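Local atomic coordinates of lombricine kinase (Urechis caupo, PDB entry 3JPZ), a protein that catalyses the reversible transfer of a phosphoryl group between ATP and the guanidino compound lombricine, as a member of the phosphagen kinase family. Residues A148-L156 / R239-Q250; R23-L33 / V71-E82. One frame throughout, in Å; residues are numbered along the deposited sequence.

The two contacts sit in different domains of the kinase and on opposite sides of the chain's centre. Interaction 2 (23-33 with 71-82) joins helices of the N-terminal domain, away from the nucleotide site; interaction 1 (148-156 with 239-250) packs a helix end and the loop after it against helix 233-252 of the C-terminal catalytic domain. Their centres lie 38 Å apart and their nearest atoms about 19 Å. Interaction 1 is nearer the nucleotide site: the side chain of R239 is about 10 Å from that of R117, which binds ADP in a complex of this enzyme though none is bound here. Both contacts combine leucine packing with arginine-carboxylate pairs at their ends.

Interaction 1 (A148-L156 / R239-Q250); sequences ALAGLSGDL and RFGRGLNAIAEQ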
loop_
_atom_site.group_PDB
_atom_site.type_symbol
_atom_site.label_atom_id
_atom_site.label_comp_id
_atom_site.label_asym_id
_atom_site.label_seq_id
_atom_site.Cartn_x
_atom_site.Cartn_y
_atom_site.Cartn_z
ATOM N N ALA A 148 -28.539 9.322 -7.419
ATOM C CA ALA A 148 -28.756 9.818 -8.770
ATOM C C ALA A 148 -29.159 8.659 -9.679
ATOM O O ALA A 148 -29.975 8.817 -10.590
ATOM C CB ALA A 148 -27.506 10.482 -9.291
ATOM N N LEU A 149 -28.585 7.493 -9.412
ATOM C CA LEU A 149 -28.873 6.293 -10.183
ATOM C C LEU A 149 -30.286 5.818 -9.918
ATOM O O LEU A 149 -30.939 5.267 -10.797
ATOM C CB LEU A 149 -27.902 5.178 -9.806
ATOM C CG LEU A 149 -26.514 5.209 -10.451
ATOM C CD1 LEU A 149 -25.641 4.163 -9.793
ATOM C CD2 LEU A 149 -26.601 4.985 -11.961
ATOM N N ALA A 150 -30.749 6.031 -8.693
ATOM C CA ALA A 150 -32.063 5.565 -8.281
ATOM C C ALA A 150 -33.170 6.306 -9.018
ATOM O O ALA A 150 -34.327 5.899 -8.971
ATOM C CB ALA A 150 -32.226 5.730 -6.777
ATOM N N GLY A 151 -32.805 7.393 -9.691
ATOM C CA GLY A 151 -33.756 8.195 -10.439
ATOM C C GLY A 151 -33.786 7.860 -11.916
ATOM O O GLY A 151 -34.511 8.484 -12.684
ATOM N N LEU A 152 -32.986 6.881 -12.321
ATOM C CA LEU A 152 -33.063 6.364 -13.677
ATOM C C LEU A 152 -34.261 5.435 -13.777
ATOM O O LEU A 152 -34.647 4.799 -12.797
ATOM C CB LEU A 152 -31.790 5.598 -14.049
ATOM C CG LEU A 152 -30.472 6.359 -13.929
ATOM C CD1 LEU A 152 -29.347 5.570 -14.584
ATOM C CD2 LEU A 152 -30.592 7.733 -14.551
ATOM N N SER A 153 -34.849 5.354 -14.964
ATOM C CA SER A 153 -35.939 4.419 -15.206
ATOM C C SER A 153 -35.752 3.774 -16.570
ATOM O O SER A 153 -34.672 3.850 -17.154
ATOM C CB SER A 153 -37.291 5.130 -15.139
ATOM O OG SER A 153 -37.480 5.975 -16.260
ATOM N N GLY A 154 -36.805 3.143 -17.076
ATOM C CA GLY A 154 -36.747 2.501 -18.375
ATOM C C GLY A 154 -35.713 1.396 -18.421
ATOM O O GLY A 154 -35.634 0.572 -17.509
ATOM N N ASP A 155 -34.918 1.373 -19.486
ATOM C CA ASP A 155 -33.898 0.342 -19.636
ATOM C C ASP A 155 -32.665 0.662 -18.792
ATOM O O ASP A 155 -31.692 -0.087 -18.799
ATOM C CB ASP A 155 -33.497 0.180 -21.102
ATOM C CG ASP A 155 -32.660 1.324 -21.597
ATOM O OD1 ASP A 155 -32.966 2.475 -21.227
ATOM O OD2 ASP A 155 -31.697 1.072 -22.346
ATOM N N LEU A 156 -32.704 1.779 -18.072
ATOM C CA LEU A 156 -31.624 2.129 -17.153
ATOM C C LEU A 156 -32.038 1.889 -15.709
ATOM O O LEU A 156 -31.325 2.261 -14.784
ATOM C CB LEU A 156 -31.190 3.582 -17.340
ATOM C CG LEU A 156 -30.539 3.913 -18.689
ATOM C CD1 LEU A 156 -30.051 5.355 -18.704
ATOM C CD2 LEU A 156 -29.392 2.963 -18.989
ATOM N N ARG A 239 -26.716 4.304 -25.649
ATOM C CA ARG A 239 -27.052 4.064 -24.255
ATOM C C ARG A 239 -26.001 4.722 -23.376
ATOM O O ARG A 239 -26.306 5.322 -22.360
ATOM C CB ARG A 239 -27.116 2.557 -23.988
ATOM C CG ARG A 239 -27.166 2.163 -22.519
ATOM C CD ARG A 239 -27.502 0.683 -22.360
ATOM N NE ARG A 239 -28.843 0.378 -22.851
ATOM C CZ ARG A 239 -29.106 -0.284 -23.973
ATOM N NH1 ARG A 239 -28.115 -0.736 -24.736
ATOM N NH2 ARG A 239 -30.365 -0.503 -24.329
ATOM N N PHE A 240 -24.752 4.597 -23.795
ATOM C CA PHE A 240 -23.625 5.189 -23.102
ATOM C C PHE A 240 -23.856 6.677 -22.815
ATOM O O PHE A 240 -23.814 7.115 -21.669
ATOM C CB PHE A 240 -22.394 4.990 -23.987
ATOM C CG PHE A 240 -21.126 5.533 -23.421
ATOM C CD1 PHE A 240 -20.401 4.813 -22.481
ATOM C CD2 PHE A 240 -20.623 6.743 -23.871
ATOM C CE1 PHE A 240 -19.206 5.307 -21.979
ATOM C CE2 PHE A 240 -19.437 7.236 -23.376
ATOM C CZ PHE A 240 -18.726 6.515 -22.422
ATOM N N GLY A 241 -24.103 7.449 -23.867
ATOM C CA GLY A 241 -24.294 8.881 -23.735
ATOM C C GLY A 241 -25.612 9.225 -23.071
ATOM O O GLY A 241 -25.706 10.185 -22.316
ATOM N N ARG A 242 -26.640 8.442 -23.366
ATOM C CA ARG A 242 -27.940 8.641 -22.746
ATOM C C ARG A 242 -27.821 8.461 -21.236
ATOM O O ARG A 242 -28.349 9.253 -20.458
ATOM C CB ARG A 242 -28.954 7.654 -23.325
ATOM C CG ARG A 242 -30.319 7.708 -22.658
ATOM C CD ARG A 242 -31.400 7.166 -23.582
ATOM N NE ARG A 242 -31.077 5.833 -24.085
ATOM C CZ ARG A 242 -31.217 4.716 -23.382
ATOM N NH1 ARG A 242 -31.664 4.772 -22.136
ATOM N NH2 ARG A 242 -30.903 3.546 -23.920
ATOM N N GLY A 243 -27.104 7.421 -20.828
ATOM C CA GLY A 243 -26.909 7.132 -19.421
ATOM C C GLY A 243 -26.069 8.189 -18.726
ATOM O O GLY A 243 -26.381 8.616 -17.616
ATOM N N LEU A 244 -24.999 8.621 -19.378
ATOM C CA LEU A 244 -24.094 9.568 -18.758
ATOM C C LEU A 244 -24.828 10.872 -18.489
ATOM O O LEU A 244 -24.792 11.392 -17.375
ATOM C CB LEU A 244 -22.882 9.814 -19.649
ATOM C CG LEU A 244 -21.757 8.783 -19.514
ATOM C CD1 LEU A 244 -20.795 8.890 -20.684
ATOM C CD2 LEU A 244 -21.021 8.943 -18.191
ATOM N N ASN A 245 -25.512 11.376 -19.514
ATOM C CA ASN A 245 -26.253 12.632 -19.413
ATOM C C ASN A 245 -27.373 12.539 -18.385
ATOM O O ASN A 245 -27.669 13.506 -17.683
ATOM C CB ASN A 245 -26.833 13.022 -20.777
ATOM C CG ASN A 245 -25.771 13.525 -21.754
ATOM O OD1 ASN A 245 -24.682 13.929 -21.356
ATOM N ND2 ASN A 245 -26.097 13.510 -23.039
ATOM N N ALA A 246 -27.995 11.370 -18.307
ATOM C CA ALA A 246 -29.132 11.162 -17.425
ATOM C C ALA A 246 -28.682 11.143 -15.967
ATOM O O ALA A 246 -29.332 11.702 -15.086
ATOM C CB ALA A 246 -29.836 9.866 -17.784
ATOM N N ILE A 247 -27.553 10.492 -15.725
ATOM C CA ILE A 247 -26.974 10.416 -14.398
ATOM C C ILE A 247 -26.604 11.809 -13.933
ATOM O O ILE A 247 -26.804 12.165 -12.772
ATOM C CB ILE A 247 -25.707 9.544 -14.422
ATOM C CG1 ILE A 247 -26.081 8.075 -14.626
ATOM C CG2 ILE A 247 -24.903 9.717 -13.137
ATOM C CD1 ILE A 247 -24.889 7.187 -14.960
ATOM N N ALA A 248 -26.058 12.593 -14.855
ATOM C CA ALA A 248 -25.665 13.959 -14.561
ATOM C C ALA A 248 -26.893 14.790 -14.202
ATOM O O ALA A 248 -26.852 15.592 -13.275
ATOM C CB ALA A 248 -24.953 14.570 -15.752
ATOM N N GLU A 249 -27.985 14.593 -14.936
ATOM C CA GLU A 249 -29.168 15.422 -14.751
ATOM C C GLU A 249 -29.718 15.196 -13.354
ATOM O O GLU A 249 -30.122 16.137 -12.672
ATOM C CB GLU A 249 -30.240 15.102 -15.793
ATOM C CG GLU A 249 -31.041 16.311 -16.242
ATOM C CD GLU A 249 -32.279 15.933 -17.032
ATOM O OE1 GLU A 249 -32.341 14.796 -17.546
ATOM O OE2 GLU A 249 -33.194 16.776 -17.138
ATOM N N GLN A 250 -29.731 13.938 -12.931
ATOM C CA GLN A 250 -30.110 13.609 -11.566
ATOM C C GLN A 250 -29.157 14.280 -10.588
ATOM O O GLN A 250 -29.573 14.798 -9.553
ATOM C CB GLN A 250 -30.097 12.098 -11.361
ATOM C CG GLN A 250 -31.147 11.374 -12.170
ATOM C CD GLN A 250 -32.548 11.915 -11.922
ATOM O OE1 GLN A 250 -32.872 12.349 -10.817
ATOM N NE2 GLN A 250 -33.383 11.889 -12.951
#
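With chi1 at 73°, D155 holds its carboxylate between its own backbone N and carbonyl carbon, facing R239 and R242, whose chains both start anti to their backbone N and bend at chi3. R242 meets it end-on: NH1 reaches D155 OD1 at 2.8 Å on its syn lone pair, and NH2 reaches D155 OD2 at 3.0 Å in a nearly straight hydrogen bond (N-H...O 166°). In the conformer described, R239 comes side-on, NE and NH2 both aimed in its guanidinium plane at D155 OD2, with NH2 at 2.9 Å; a second conformer makes its share of the grip less certain. OD2 accepts three N-H groups in this conformer, which would favour the ionised carboxylate. E238 holds R242 NE.

This is the catalytic domain of a phosphagen kinase, where helix 233-252 packs on the large antiparallel sheet; the turn and 3-10 segment leaving helix 135-149 lie along it. L156 suits the buried place beside the salt bridges, its CD1 3.7 Å from CA of G243. Further along, L152 divides its methyls, CD2 against A246 CB (3.9 Å) and CD1 against I247 CG1, while L149 CD2 lies alongside I247 CD1 at 4.1 Å. The small A148 brings its CB to 3.7 Å from CB of Q250, whose bent chain lays CG 3.2 Å from A148 O and turns its amide toward G151.

Interaction 2 (R23-L33 / V71-E82); sequences RHLNFEMYQRL and VFKELFDAVINE
L33 and L75 cross at the apolar centre, CD1 of L33 resting 3.9 Å from CB of L75. Leucines suit this position because their branched ends reach several neighbours: L75 also offers CD1 to the sulfur of M29 (SD, 3.8 Å) and CD2 to CD1 of L25. M29 runs out straight, CG anti to the backbone N (chi1 175°), before turning at chi3, and so lays its flexible thioether across L75 at about a right angle. F72 adds CD1 against L33 CB, and V44 and I48 of helix 44-53 pack on this leucine and phenylalanine cluster. Helices 27-33 and 73-82, within the helical N-terminal domain of the phosphagen kinases, run nearer antiparallel than parallel (139° between the N-to-C directions of the two segments), their axes approaching to 10.6 Å. N26 caps the first of them, its OD1 accepting from M29 N.

Outside the leucines, E74 slides past M29 in the opposite direction to reach R32, which grips it side-on: NE to OE2 at 2.9 Å on the syn lone pair, and NH2 to OE1. Toward the other end, the small A78 sets its CB against the H24 ring, 3.9 Å from CG. E82 then takes H24 NE2 on OE1 at 2.6 Å, ring and carboxylate planes 80° apart, and R23 NH2 on OE2 at 3.0 Å from above the carboxylate plane. A water bridges R23 NE and E82 OE1. With arginine and imidazole N-H groups converging on it, E82 is probably kept ionised, and its charge would tend to raise the proton affinity of H24.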
loop_
_atom_site.group_PDB
_atom_site.type_symbol
_atom_site.label_atom_id
_atom_site.label_comp_id
_atom_site.label_asym_id
_atom_site.label_seq_id
_atom_site.Cartn_x
_atom_site.Cartn_y
_atom_site.Cartn_z
ATOM N N ARG A 23 11.470 11.943 -15.538
ATOM C CA ARG A 23 12.165 12.564 -16.659
ATOM C C ARG A 23 11.767 14.021 -16.828
ATOM O O ARG A 23 12.397 14.747 -17.594
ATOM C CB ARG A 23 11.893 11.803 -17.950
ATOM C CG ARG A 23 12.753 10.558 -18.103
ATOM C CD ARG A 23 12.644 9.988 -19.503
ATOM N NE ARG A 23 11.273 9.618 -19.846
ATOM C CZ ARG A 23 10.692 8.471 -19.504
ATOM N NH1 ARG A 23 11.356 7.569 -18.794
ATOM N NH2 ARG A 23 9.440 8.222 -19.870
ATOM N N HIS A 24 10.726 14.441 -16.112
ATOM C CA HIS A 24 10.247 15.822 -16.187
ATOM C C HIS A 24 10.365 16.578 -14.866
ATOM O O HIS A 24 10.423 17.808 -14.853
ATOM C CB HIS A 24 8.798 15.850 -16.674
ATOM C CG HIS A 24 8.621 15.310 -18.059
ATOM N ND1 HIS A 24 9.006 16.008 -19.185
ATOM C CD2 HIS A 24 8.107 14.139 -18.502
ATOM C CE1 HIS A 24 8.737 15.292 -20.260
ATOM N NE2 HIS A 24 8.189 14.154 -19.874
ATOM N N LEU A 25 10.418 15.848 -13.756
ATOM C CA LEU A 25 10.446 16.466 -12.437
ATOM C C LEU A 25 11.884 16.626 -11.970
ATOM O O LEU A 25 12.372 15.843 -11.163
ATOM C CB LEU A 25 9.665 15.627 -11.420
ATOM C CG LEU A 25 9.574 16.242 -10.021
ATOM C CD1 LEU A 25 8.861 17.588 -10.058
ATOM C CD2 LEU A 25 8.879 15.300 -9.063
ATOM N N ASN A 26 12.565 17.632 -12.505
ATOM C CA ASN A 26 13.909 17.960 -12.065
ATOM C C ASN A 26 13.809 18.743 -10.769
ATOM O O ASN A 26 12.728 19.205 -10.410
ATOM C CB ASN A 26 14.644 18.762 -13.137
ATOM C CG ASN A 26 13.911 20.027 -13.527
ATOM O OD1 ASN A 26 13.282 20.678 -12.696
ATOM N ND2 ASN A 26 13.997 20.387 -14.798
ATOM N N PHE A 27 14.927 18.891 -10.063
ATOM C CA PHE A 27 14.896 19.461 -8.722
ATOM C C PHE A 27 14.239 20.832 -8.665
ATOM O O PHE A 27 13.671 21.226 -7.645
ATOM C CB PHE A 27 16.297 19.603 -8.145
ATOM C CG PHE A 27 16.308 20.320 -6.829
ATOM C CD1 PHE A 27 15.790 19.709 -5.698
ATOM C CD2 PHE A 27 16.779 21.619 -6.733
ATOM C CE1 PHE A 27 15.765 20.365 -4.496
ATOM C CE2 PHE A 27 16.761 22.282 -5.527
ATOM C CZ PHE A 27 16.255 21.657 -4.408
ATOM N N GLU A 28 14.346 21.559 -9.764
ATOM C CA GLU A 28 13.910 22.944 -9.827
ATOM C C GLU A 28 12.389 23.018 -9.837
ATOM O O GLU A 28 11.784 23.775 -9.079
ATOM C CB GLU A 28 14.495 23.603 -11.072
ATOM C CG GLU A 28 16.013 23.799 -11.015
ATOM C CD GLU A 28 16.799 22.497 -11.128
ATOM O OE1 GLU A 28 16.343 21.563 -11.827
ATOM O OE2 GLU A 28 17.886 22.410 -10.519
ATOM N N MET A 29 11.775 22.225 -10.707
ATOM C CA MET A 29 10.332 22.070 -10.703
ATOM C C MET A 29 9.885 21.584 -9.330
ATOM O O MET A 29 8.954 22.130 -8.740
ATOM C CB MET A 29 9.911 21.066 -11.773
ATOM C CG MET A 29 8.432 20.741 -11.770
ATOM S SD MET A 29 7.994 19.579 -13.066
ATOM C CE MET A 29 8.650 20.411 -14.506
ATOM N N TYR A 30 10.562 20.559 -8.823
ATOM C CA TYR A 30 10.239 20.005 -7.515
ATOM C C TYR A 30 10.227 21.100 -6.464
ATOM O O TYR A 30 9.329 21.159 -5.630
ATOM C CB TYR A 30 11.241 18.925 -7.118
ATOM C CG TYR A 30 10.858 18.200 -5.853
ATOM C CD1 TYR A 30 9.769 17.336 -5.832
ATOM C CD2 TYR A 30 11.582 18.371 -4.678
ATOM C CE1 TYR A 30 9.414 16.667 -4.682
ATOM C CE2 TYR A 30 11.225 17.703 -3.513
ATOM C CZ TYR A 30 10.145 16.855 -3.523
ATOM O OH TYR A 30 9.779 16.192 -2.377
ATOM N N GLN A 31 11.222 21.976 -6.521
ATOM C CA GLN A 31 11.377 23.038 -5.540
ATOM C C GLN A 31 10.225 24.032 -5.654
ATOM O O GLN A 31 9.687 24.495 -4.651
ATOM C CB GLN A 31 12.719 23.741 -5.756
ATOM C CG GLN A 31 13.197 24.594 -4.593
ATOM C CD GLN A 31 14.599 25.134 -4.822
ATOM O OE1 GLN A 31 14.942 25.547 -5.929
ATOM N NE2 GLN A 31 15.416 25.129 -3.777
ATOM N N ARG A 32 9.847 24.347 -6.885
ATOM C CA ARG A 32 8.743 25.262 -7.134
ATOM C C ARG A 32 7.448 24.729 -6.554
ATOM O O ARG A 32 6.652 25.480 -5.990
ATOM C CB ARG A 32 8.553 25.463 -8.633
ATOM C CG ARG A 32 9.553 26.393 -9.274
ATOM C CD ARG A 32 9.093 26.816 -10.664
ATOM N NE ARG A 32 9.264 25.744 -11.639
ATOM C CZ ARG A 32 10.411 25.448 -12.239
ATOM N NH1 ARG A 32 11.503 26.144 -11.971
ATOM N NH2 ARG A 32 10.466 24.453 -13.114
ATOM N N LEU A 33 7.247 23.423 -6.701
ATOM C CA LEU A 33 5.989 22.783 -6.345
ATOM C C LEU A 33 5.972 22.351 -4.891
ATOM O O LEU A 33 4.909 22.134 -4.309
ATOM C CB LEU A 33 5.753 21.580 -7.263
ATOM C CG LEU A 33 5.784 22.003 -8.726
ATOM C CD1 LEU A 33 5.791 20.804 -9.671
ATOM C CD2 LEU A 33 4.597 22.900 -9.002
ATOM N N VAL A 71 -2.684 23.364 -9.537
ATOM C CA VAL A 71 -1.666 23.696 -8.541
ATOM C C VAL A 71 -0.311 23.106 -8.927
ATOM O O VAL A 71 0.727 23.743 -8.752
ATOM C CB VAL A 71 -2.071 23.221 -7.131
ATOM C CG1 VAL A 71 -0.890 23.316 -6.166
ATOM C CG2 VAL A 71 -3.234 24.043 -6.626
ATOM N N PHE A 72 -0.329 21.892 -9.458
ATOM C CA PHE A 72 0.877 21.260 -9.983
ATOM C C PHE A 72 0.781 21.182 -11.493
ATOM O O PHE A 72 1.218 20.217 -12.115
ATOM C CB PHE A 72 1.039 19.888 -9.350
ATOM C CG PHE A 72 0.876 19.916 -7.864
ATOM C CD1 PHE A 72 1.827 20.533 -7.071
ATOM C CD2 PHE A 72 -0.251 19.385 -7.263
ATOM C CE1 PHE A 72 1.671 20.588 -5.705
ATOM C CE2 PHE A 72 -0.408 19.434 -5.895
ATOM C CZ PHE A 72 0.551 20.035 -5.117
ATOM N N LYS A 73 0.204 22.233 -12.069
ATOM C CA LYS A 73 -0.036 22.320 -13.502
ATOM C C LYS A 73 1.190 21.990 -14.339
ATOM O O LYS A 73 1.092 21.268 -15.327
ATOM C CB LYS A 73 -0.535 23.717 -13.866
ATOM C CG LYS A 73 -0.952 23.865 -15.316
ATOM C CD LYS A 73 -1.701 25.164 -15.542
ATOM C CE LYS A 73 -2.715 25.027 -16.665
ATOM N NZ LYS A 73 -2.145 24.318 -17.839
ATOM N N GLU A 74 2.344 22.515 -13.954
ATOM C CA GLU A 74 3.526 22.386 -14.794
ATOM C C GLU A 74 4.042 20.952 -14.812
ATOM O O GLU A 74 4.726 20.545 -15.753
ATOM C CB GLU A 74 4.623 23.339 -14.331
ATOM C CG GLU A 74 5.557 22.778 -13.281
ATOM C CD GLU A 74 6.726 23.700 -13.025
ATOM O OE1 GLU A 74 7.470 23.998 -13.983
ATOM O OE2 GLU A 74 6.886 24.139 -11.870
ATOM N N LEU A 75 3.707 20.190 -13.776
ATOM C CA LEU A 75 4.105 18.793 -13.711
ATOM C C LEU A 75 3.129 17.919 -14.483
ATOM O O LEU A 75 3.529 17.041 -15.254
ATOM C CB LEU A 75 4.208 18.325 -12.254
ATOM C CG LEU A 75 4.612 16.864 -12.056
ATOM C CD1 LEU A 75 5.817 16.484 -12.919
ATOM C CD2 LEU A 75 4.892 16.599 -10.587
ATOM N N PHE A 76 1.839 18.148 -14.272
ATOM C CA PHE A 76 0.840 17.413 -15.017
ATOM C C PHE A 76 0.959 17.725 -16.492
ATOM O O PHE A 76 0.852 16.836 -17.319
ATOM C CB PHE A 76 -0.564 17.723 -14.509
ATOM C CG PHE A 76 -0.896 17.012 -13.241
ATOM C CD1 PHE A 76 -1.581 15.809 -13.266
ATOM C CD2 PHE A 76 -0.482 17.517 -12.027
ATOM C CE1 PHE A 76 -1.872 15.154 -12.107
ATOM C CE2 PHE A 76 -0.765 16.851 -10.863
ATOM C CZ PHE A 76 -1.457 15.674 -10.899
ATOM N N ASP A 77 1.217 18.979 -16.828
ATOM C CA ASP A 77 1.245 19.357 -18.234
ATOM C C ASP A 77 2.394 18.657 -18.956
ATOM O O ASP A 77 2.242 18.200 -20.082
ATOM C CB ASP A 77 1.329 20.869 -18.389
ATOM C CG ASP A 77 -0.025 21.539 -18.258
ATOM O OD1 ASP A 77 -0.981 20.872 -17.813
ATOM O OD2 ASP A 77 -0.134 22.730 -18.614
ATOM N N ALA A 78 3.541 18.547 -18.302
ATOM C CA ALA A 78 4.682 17.906 -18.939
ATOM C C ALA A 78 4.413 16.417 -19.128
ATOM O O ALA A 78 4.739 15.834 -20.163
ATOM C CB ALA A 78 5.936 18.119 -18.119
ATOM N N VAL A 79 3.814 15.803 -18.117
ATOM C CA VAL A 79 3.560 14.379 -18.152
ATOM C C VAL A 79 2.495 14.071 -19.206
ATOM O O VAL A 79 2.670 13.179 -20.026
ATOM C CB VAL A 79 3.141 13.848 -16.757
ATOM C CG1 VAL A 79 2.410 12.547 -16.875
ATOM C CG2 VAL A 79 4.365 13.692 -15.864
ATOM N N ILE A 80 1.404 14.830 -19.179
ATOM C CA ILE A 80 0.334 14.708 -20.158
ATOM C C ILE A 80 0.862 14.788 -21.587
ATOM O O ILE A 80 0.394 14.073 -22.476
ATOM C CB ILE A 80 -0.713 15.834 -19.976
ATOM C CG1 ILE A 80 -1.492 15.639 -18.677
ATOM C CG2 ILE A 80 -1.672 15.870 -21.149
ATOM C CD1 ILE A 80 -2.314 16.861 -18.262
ATOM N N ASN A 81 1.819 15.677 -21.812
ATOM C CA ASN A 81 2.338 15.912 -23.161
ATOM C C ASN A 81 3.154 14.729 -23.675
ATOM O O ASN A 81 3.247 14.506 -24.883
ATOM C CB ASN A 81 3.191 17.175 -23.183
ATOM C CG ASN A 81 3.757 17.480 -24.562
ATOM O OD1 ASN A 81 3.021 17.617 -25.538
ATOM N ND2 ASN A 81 5.072 17.604 -24.640
ATOM N N GLU A 82 3.760 13.977 -22.766
ATOM C CA GLU A 82 4.499 12.790 -23.173
ATOM C C GLU A 82 3.542 11.628 -23.353
ATOM O O GLU A 82 3.564 10.945 -24.368
ATOM C CB GLU A 82 5.560 12.416 -22.145
ATOM C CG GLU A 82 6.266 11.104 -22.477
ATOM C CD GLU A 82 7.574 10.938 -21.734
ATOM O OE1 GLU A 82 7.888 11.794 -20.889
ATOM O OE2 GLU A 82 8.292 9.956 -21.999
HETATM O O HOH W 1 10.626 12.332 -21.559
#